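Local structure of amidohydrolase (Brucella melitensis biovar Abortus, 4F0L) at residues 120-125 with 324-329; 62-67 with 294-299. The protein probably acts as a metal-dependent deaminase of the amidohydrolase family, with an iron(III) ion bound at its metal site. All coordinates share one frame; numbering follows the deposited sequence.

Contact 1 (120-125 with 324-329); sequences AGFTRV and FGIGSD. With FE (Fe (III) ion), chain E.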
ATOM      1  N   ALA B 120       8.793   0.711  11.878  1.00 11.14           N
ATOM      2  CA  ALA B 120       8.556   1.291  10.588  1.00 11.08           C
ATOM      3  C   ALA B 120       9.444   2.542  10.333  1.00 11.09           C
ATOM      4  O   ALA B 120       9.361   3.121   9.251  1.00 11.17           O
ATOM      5  CB  ALA B 120       7.075   1.664  10.463  1.00 10.77           C
ATOM      6  N   GLY B 121      10.228   2.980  11.322  1.00 10.82           N
ATOM      7  CA  GLY B 121      11.157   4.088  11.117  1.00 11.07           C
ATOM      8  C   GLY B 121      10.624   5.438  11.590  1.00 10.80           C
ATOM      9  O   GLY B 121      11.178   6.489  11.228  1.00 10.97           O
ATOM     10  N   PHE B 122       9.510   5.445  12.332  1.00 10.43           N
ATOM     11  CA  PHE B 122       9.033   6.679  12.940  1.00 10.20           C
ATOM     12  C   PHE B 122       9.689   6.807  14.305  1.00 10.57           C
ATOM     13  O   PHE B 122       9.608   5.875  15.110  1.00 10.53           O
ATOM     14  CB  PHE B 122       7.518   6.650  13.160  1.00 10.01           C
ATOM     15  CG  PHE B 122       6.711   6.607  11.908  1.00 10.02           C
ATOM     16  CD1 PHE B 122       6.453   7.760  11.196  1.00 10.15           C
ATOM     17  CD2 PHE B 122       6.143   5.401  11.467  1.00 10.01           C
ATOM     18  CE1 PHE B 122       5.638   7.728  10.078  1.00 10.29           C
ATOM     19  CE2 PHE B 122       5.358   5.356  10.351  1.00 10.12           C
ATOM     20  CZ  PHE B 122       5.102   6.523   9.647  1.00 10.38           C
ATOM     21  N   THR B 123      10.293   7.965  14.594  1.00 10.84           N
ATOM     22  CA  THR B 123      11.066   8.188  15.824  1.00 11.28           C
ATOM     23  C   THR B 123      10.394   9.097  16.860  1.00 11.79           C
ATOM     24  O   THR B 123      10.892   9.253  17.991  1.00 11.87           O
ATOM     25  CB  THR B 123      12.438   8.765  15.488  1.00 11.64           C
ATOM     26  OG1 THR B 123      12.308   9.900  14.605  1.00 11.59           O
ATOM     27  CG2 THR B 123      13.300   7.678  14.801  1.00 11.61           C
ATOM     28  N   ARG B 124       9.258   9.685  16.489  1.00 11.78           N
ATOM     29  CA  ARG B 124       8.470  10.546  17.390  1.00 12.22           C
ATOM     30  C   ARG B 124       7.031  10.394  17.025  1.00 11.92           C
ATOM     31  O   ARG B 124       6.720  10.194  15.849  1.00 11.66           O
ATOM     32  CB  ARG B 124       8.866  12.040  17.305  1.00 12.92           C
ATOM     33  CG  ARG B 124       8.040  12.971  18.174  1.00 13.02           C
ATOM     34  CD  ARG B 124       8.576  14.397  18.162  1.00 13.60           C
ATOM     35  NE  ARG B 124       9.868  14.480  18.836  1.00 14.24           N
ATOM     36  CZ  ARG B 124      10.054  14.838  20.104  1.00 14.75           C
ATOM     37  NH1 ARG B 124       9.027  15.151  20.895  1.00 14.90           N
ATOM     38  NH2 ARG B 124      11.292  14.887  20.593  1.00 15.52           N
ATOM     39  N   VAL B 125       6.161  10.489  18.018  1.00 11.90           N
ATOM     40  CA  VAL B 125       4.756  10.442  17.749  1.00 12.32           C
ATOM     41  C   VAL B 125       4.070  11.665  18.295  1.00 12.57           C
ATOM     42  O   VAL B 125       4.405  12.160  19.373  1.00 12.39           O
ATOM     43  CB  VAL B 125       4.083   9.138  18.278  1.00 12.71           C
ATOM     44  CG1 VAL B 125       4.217   9.004  19.798  1.00 12.71           C
ATOM     45  CG2 VAL B 125       2.606   9.103  17.816  1.00 12.43           C
ATOM     46  N   PHE B 324       4.403  19.869   5.030  1.00 16.41           N
ATOM     47  CA  PHE B 324       3.523  18.783   5.509  1.00 15.48           C
ATOM     48  C   PHE B 324       4.288  17.724   6.291  1.00 14.77           C
ATOM     49  O   PHE B 324       5.520  17.635   6.193  1.00 15.64           O
ATOM     50  CB  PHE B 324       2.812  18.117   4.317  1.00 15.41           C
ATOM     51  CG  PHE B 324       3.672  17.114   3.582  1.00 15.69           C
ATOM     52  CD1 PHE B 324       4.591  17.521   2.653  1.00 15.78           C
ATOM     53  CD2 PHE B 324       3.551  15.745   3.861  1.00 15.97           C
ATOM     54  CE1 PHE B 324       5.401  16.601   1.993  1.00 15.80           C
ATOM     55  CE2 PHE B 324       4.361  14.808   3.212  1.00 16.23           C
ATOM     56  CZ  PHE B 324       5.305  15.255   2.277  1.00 15.92           C
ATOM     57  N   GLY B 325       3.541  16.944   7.071  1.00 13.90           N
ATOM     58  CA  GLY B 325       3.992  15.690   7.635  1.00 13.42           C
ATOM     59  C   GLY B 325       2.933  14.594   7.490  1.00 12.93           C
ATOM     60  O   GLY B 325       1.814  14.827   6.987  1.00 12.86           O
ATOM     61  N   ILE B 326       3.279  13.399   7.940  1.00 12.56           N
ATOM     62  CA  ILE B 326       2.384  12.261   7.869  1.00 12.07           C
ATOM     63  C   ILE B 326       2.092  11.679   9.231  1.00 12.15           C
ATOM     64  O   ILE B 326       2.959  11.653  10.126  1.00 12.20           O
ATOM     65  CB  ILE B 326       2.919  11.128   6.962  1.00 11.99           C
ATOM     66  CG1 ILE B 326       4.357  10.731   7.360  1.00 11.89           C
ATOM     67  CG2 ILE B 326       2.820  11.553   5.491  1.00 11.82           C
ATOM     68  CD1 ILE B 326       4.871   9.467   6.673  1.00 11.48           C
ATOM     69  N   GLY B 327       0.847  11.224   9.373  1.00 11.95           N
ATOM     70  CA  GLY B 327       0.399  10.547  10.561  1.00 12.23           C
ATOM     71  C   GLY B 327      -0.428   9.310  10.271  1.00 12.36           C
ATOM     72  O   GLY B 327      -1.275   9.307   9.380  1.00 12.86           O
ATOM     73  N   SER B 328      -0.208   8.270  11.068  1.00 12.68           N
ATOM     74  CA  SER B 328      -0.939   7.007  10.903  1.00 12.97           C
ATOM     75  C   SER B 328      -2.406   7.104  11.361  1.00 13.30           C
ATOM     76  O   SER B 328      -3.239   6.308  10.946  1.00 13.04           O
ATOM     77  CB  SER B 328      -0.229   5.918  11.678  1.00 13.00           C
ATOM     78  OG  SER B 328       1.048   5.661  11.132  1.00 13.43           O
ATOM     79  N   ASP B 329      -2.688   8.051  12.246  1.00 13.65           N
ATOM     80  CA  ASP B 329      -4.069   8.518  12.533  1.00 14.48           C
ATOM     81  C   ASP B 329      -4.915   7.398  13.145  1.00 14.16           C
ATOM     82  O   ASP B 329      -4.856   7.209  14.374  1.00 14.46           O
ATOM     83  CB  ASP B 329      -4.700   9.152  11.283  1.00 14.90           C
ATOM     84  CG  ASP B 329      -6.097   9.775  11.545  1.00 16.58           C
ATOM     85  OD1 ASP B 329      -6.556   9.816  12.710  1.00 18.25           O
ATOM     86  OD2 ASP B 329      -6.728  10.266  10.592  1.00 17.80           O
TER
HETATM   87 FE    FE E 501      -7.438  11.914  13.578  1.00 32.76          FE
HETATM   88  O   HOH W   1      -8.310  11.932  11.585  1.00 25.98           O
HETATM   89  O   HOH W   2      -9.444  10.843  13.678  1.00 32.69           O
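Asp329 OD1 binds the iron(III) ion at 2.4 Å, and three residues earlier Ile326 of the same segment meets Phe122 of 120-125. The other carboxylate oxygen, OD2, stays 3.5 Å from the iron, so the aspartate is a one-oxygen ligand. Across the two segments the contact is apolar. The CD1 methyl of Ile326 comes to the edge of the Phe122 ring, near its plane, 3.9 Å from CE1, and the two side chains cross at about a right angle. Ile326 manages this with CG1 set between its own N and carbonyl carbon (chi1 52°) and an extended chain beyond. Ser328 OG lies 4.4 Å from Phe122 CE2, more a neighbour than a partner, while its backbone N is hydrogen-bonded to Asn63 OD1 on the strand in between. Helix 336-351 covers both partners, through Ile336 on Phe122 and Leu340 on Ile326. Side chains from strands 122-129 and 323-326, the second and eighth of the barrel, thus meet past strand 56-66 on the helix-covered outer side of a TIM barrel, just before the strand-end aspartate characteristic of amidohydrolase metal sites.

Contact 2 (62-67 with 294-299); sequences ANLHSH and GAIAGL. With FE (Fe (III) ion), chain E.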
ATOM      1  N   ALA B  62       8.815  11.811  11.952  1.00 13.13           N
ATOM      2  CA  ALA B  62       7.723  12.040  12.910  1.00 13.20           C
ATOM      3  C   ALA B  62       6.455  11.437  12.386  1.00 12.93           C
ATOM      4  O   ALA B  62       6.113  11.537  11.182  1.00 12.95           O
ATOM      5  CB  ALA B  62       7.522  13.541  13.206  1.00 13.51           C
ATOM      6  N   ASN B  63       5.706  10.821  13.298  1.00 13.16           N
ATOM      7  CA  ASN B  63       4.372  10.349  12.984  1.00 12.46           C
ATOM      8  C   ASN B  63       3.452  11.359  13.619  1.00 12.48           C
ATOM      9  O   ASN B  63       3.148  11.281  14.784  1.00 12.52           O
ATOM     10  CB  ASN B  63       4.165   8.935  13.548  1.00 12.76           C
ATOM     11  CG  ASN B  63       2.941   8.245  12.960  1.00 12.34           C
ATOM     12  OD1 ASN B  63       1.840   8.803  12.937  1.00 12.73           O
ATOM     13  ND2 ASN B  63       3.140   7.048  12.460  1.00 11.99           N
ATOM     14  N   LEU B  64       3.042  12.369  12.867  1.00 12.62           N
ATOM     15  CA  LEU B  64       2.559  13.589  13.524  1.00 13.10           C
ATOM     16  C   LEU B  64       1.103  13.559  14.011  1.00 13.26           C
ATOM     17  O   LEU B  64       0.639  14.553  14.529  1.00 13.70           O
ATOM     18  CB  LEU B  64       2.826  14.819  12.638  1.00 13.56           C
ATOM     19  CG  LEU B  64       2.333  14.872  11.198  1.00 13.50           C
ATOM     20  CD1 LEU B  64       0.904  14.364  11.089  1.00 13.01           C
ATOM     21  CD2 LEU B  64       2.456  16.312  10.723  1.00 14.14           C
ATOM     22  N   HIS B  65       0.402  12.422  13.897  1.00 12.72           N
ATOM     23  CA  HIS B  65      -1.030  12.346  14.287  1.00 12.98           C
ATOM     24  C   HIS B  65      -1.415  10.910  14.458  1.00 12.89           C
ATOM     25  O   HIS B  65      -1.389  10.124  13.499  1.00 11.98           O
ATOM     26  CB  HIS B  65      -1.911  12.964  13.218  1.00 13.22           C
ATOM     27  CG  HIS B  65      -3.353  13.105  13.595  1.00 13.39           C
ATOM     28  ND1 HIS B  65      -3.790  14.074  14.443  1.00 13.90           N
ATOM     29  CD2 HIS B  65      -4.478  12.412  13.181  1.00 13.50           C
ATOM     30  CE1 HIS B  65      -5.127  13.953  14.594  1.00 14.25           C
ATOM     31  NE2 HIS B  65      -5.551  12.964  13.803  1.00 13.72           N
ATOM     32  N   SER B  66      -1.747  10.579  15.695  1.00 13.66           N
ATOM     33  CA  SER B  66      -2.075   9.239  16.145  1.00 14.08           C
ATOM     34  C   SER B  66      -3.170   9.292  17.208  1.00 15.02           C
ATOM     35  O   SER B  66      -3.178  10.163  18.061  1.00 14.69           O
ATOM     36  CB  SER B  66      -0.829   8.575  16.726  1.00 13.92           C
ATOM     37  OG  SER B  66      -1.133   7.452  17.518  1.00 14.33           O
ATOM     38  N   HIS B  67      -4.112   8.358  17.110  1.00 16.04           N
ATOM     39  CA  HIS B  67      -4.995   8.002  18.210  1.00 17.20           C
ATOM     40  C   HIS B  67      -4.694   6.605  18.596  1.00 16.80           C
ATOM     41  O   HIS B  67      -5.195   5.653  17.974  1.00 16.22           O
ATOM     42  CB  HIS B  67      -6.458   8.121  17.801  1.00 18.88           C
ATOM     43  CG  HIS B  67      -6.749   9.348  17.003  1.00 20.34           C
ATOM     44  ND1 HIS B  67      -6.542  10.579  17.483  1.00 23.18           N
ATOM     45  CD2 HIS B  67      -7.222   9.501  15.714  1.00 21.07           C
ATOM     46  CE1 HIS B  67      -6.886  11.482  16.529  1.00 23.04           C
ATOM     47  NE2 HIS B  67      -7.297  10.814  15.460  1.00 21.59           N
ATOM     48  N   GLY B 294       2.055  29.515   7.020  1.00 26.26           N
ATOM     49  CA  GLY B 294       3.095  28.631   7.549  1.00 25.21           C
ATOM     50  C   GLY B 294       2.585  27.422   8.318  1.00 23.68           C
ATOM     51  O   GLY B 294       3.383  26.672   8.888  1.00 23.16           O
ATOM     52  N   ALA B 295       1.260  27.231   8.350  1.00 22.63           N
ATOM     53  CA  ALA B 295       0.641  26.095   9.038  1.00 21.34           C
ATOM     54  C   ALA B 295       1.089  24.813   8.372  1.00 19.82           C
ATOM     55  O   ALA B 295       1.209  24.762   7.168  1.00 20.42           O
ATOM     56  CB  ALA B 295      -0.874  26.195   8.975  1.00 21.55           C
ATOM     57  N   ILE B 296       1.366  23.784   9.165  1.00 18.44           N
ATOM     58  CA  ILE B 296       1.794  22.501   8.614  1.00 16.99           C
ATOM     59  C   ILE B 296       0.577  21.647   8.313  1.00 16.15           C
ATOM     60  O   ILE B 296      -0.318  21.537   9.168  1.00 15.85           O
ATOM     61  CB  ILE B 296       2.643  21.713   9.608  1.00 16.63           C
ATOM     62  CG1 ILE B 296       3.874  22.530  10.022  1.00 16.96           C
ATOM     63  CG2 ILE B 296       2.995  20.339   9.014  1.00 15.36           C
ATOM     64  CD1 ILE B 296       4.743  22.969   8.863  1.00 16.79           C
ATOM     65  N   ALA B 297       0.534  21.051   7.115  1.00 15.54           N
ATOM     66  CA  ALA B 297      -0.531  20.118   6.750  1.00 15.37           C
ATOM     67  C   ALA B 297      -0.262  18.764   7.383  1.00 14.84           C
ATOM     68  O   ALA B 297       0.763  18.141   7.077  1.00 15.21           O
ATOM     69  CB  ALA B 297      -0.638  19.984   5.212  1.00 14.59           C
ATOM     70  N   GLY B 298      -1.141  18.312   8.271  1.00 15.22           N
ATOM     71  CA  GLY B 298      -0.989  17.014   8.927  1.00 14.65           C
ATOM     72  C   GLY B 298      -1.705  15.970   8.102  1.00 14.98           C
ATOM     73  O   GLY B 298      -2.884  15.688   8.336  1.00 15.70           O
ATOM     74  N   LEU B 299      -1.007  15.417   7.114  1.00 14.26           N
ATOM     75  CA  LEU B 299      -1.620  14.493   6.170  1.00 13.97           C
ATOM     76  C   LEU B 299      -1.636  13.067   6.722  1.00 13.75           C
ATOM     77  O   LEU B 299      -0.626  12.573   7.265  1.00 12.89           O
ATOM     78  CB  LEU B 299      -0.866  14.548   4.831  1.00 13.85           C
ATOM     79  CG  LEU B 299      -0.792  15.920   4.138  1.00 14.60           C
ATOM     80  CD1 LEU B 299      -0.134  15.788   2.745  1.00 14.73           C
ATOM     81  CD2 LEU B 299      -2.206  16.555   4.018  1.00 14.09           C
TER
HETATM   82 FE    FE E 501      -7.438  11.914  13.578  1.00 32.76          FE
HETATM   83  O   HOH W   1      -8.310  11.932  11.585  1.00 25.98           O
HETATM   84  O   HOH W   2      -9.444  10.843  13.678  1.00 32.69           O
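Leu64 and Gly298 carry the apolar part of this contact. Both methyls of the leucine, CD1 and CD2, rest on the glycine CA, each at 3.9 Å, so the forked end of the side chain sits directly against bare backbone. This fork is brought into place by CG standing between the backbone N and the carbonyl carbon (chi1 54°). The CA atoms of Leu64 and Gly298, the nearest pair between the segments, are 6.7 Å apart. A looser touch follows two residues earlier in the second segment, where CD2 of Leu64 is 4.4 Å from CG2 of Ile296; the rest of the isoleucine leads off toward helix 364-379, whose Ala379 touches both Leu64 and Ile296.

The backbones exchange no hydrogen bonds. Strand 62-66 and strand 296-299 pass 7.2 Å apart at their axes with 74° between their directions, as expected of barrel strands that are next but one. They are the first and seventh strands of the TIM barrel, and the eighth, 323-326, runs between them, with Ile326 pairing through its backbone to Leu64.

Metal coordination takes over at the end of the first segment. His65 and His67, the paired histidines of the His-X-His motif of amidohydrolases, both bind the iron(III) ion through NE2, His65 NE2 at 2.2 Å. His241 and Asp329 join them, and two waters complete the six ligands, water 2 at 2.3 Å from the iron.

Second-shell contacts hold the two histidines. His67 ND1 is hydrogen-bonded to the carbonyl O of Phe128, which fixes the rotation of the imidazole. The ring of His65 meets that of Phe128 edge-to-face. Ser66, between the two histidines in sequence, lies against helix 103-119, and its OG is hydrogen-bonded to Glu127 OE1 and Asn331 ND2.

From the N terminus, strand 56-66 supplies 62-67, and the next strand, 122-129, supplies 120-125. Contact 2 then closes a loop of 226 residues when the chain returns at 294-299, and contact 1 closes one of 198 residues at 324-329. Because the second loop starts inside the first and ends beyond it, the two cross. Segment 62-67 is joined to both segments of contact 1: Arg124 O lies 2.8 Å from Asn63 N, and Asp329 N lies 2.7 Å from His65 O, both probable hydrogen bonds. Together the contacts tie the first two barrel strands to the last two, where the barrel closes, and deliver three of the iron's four protein ligands.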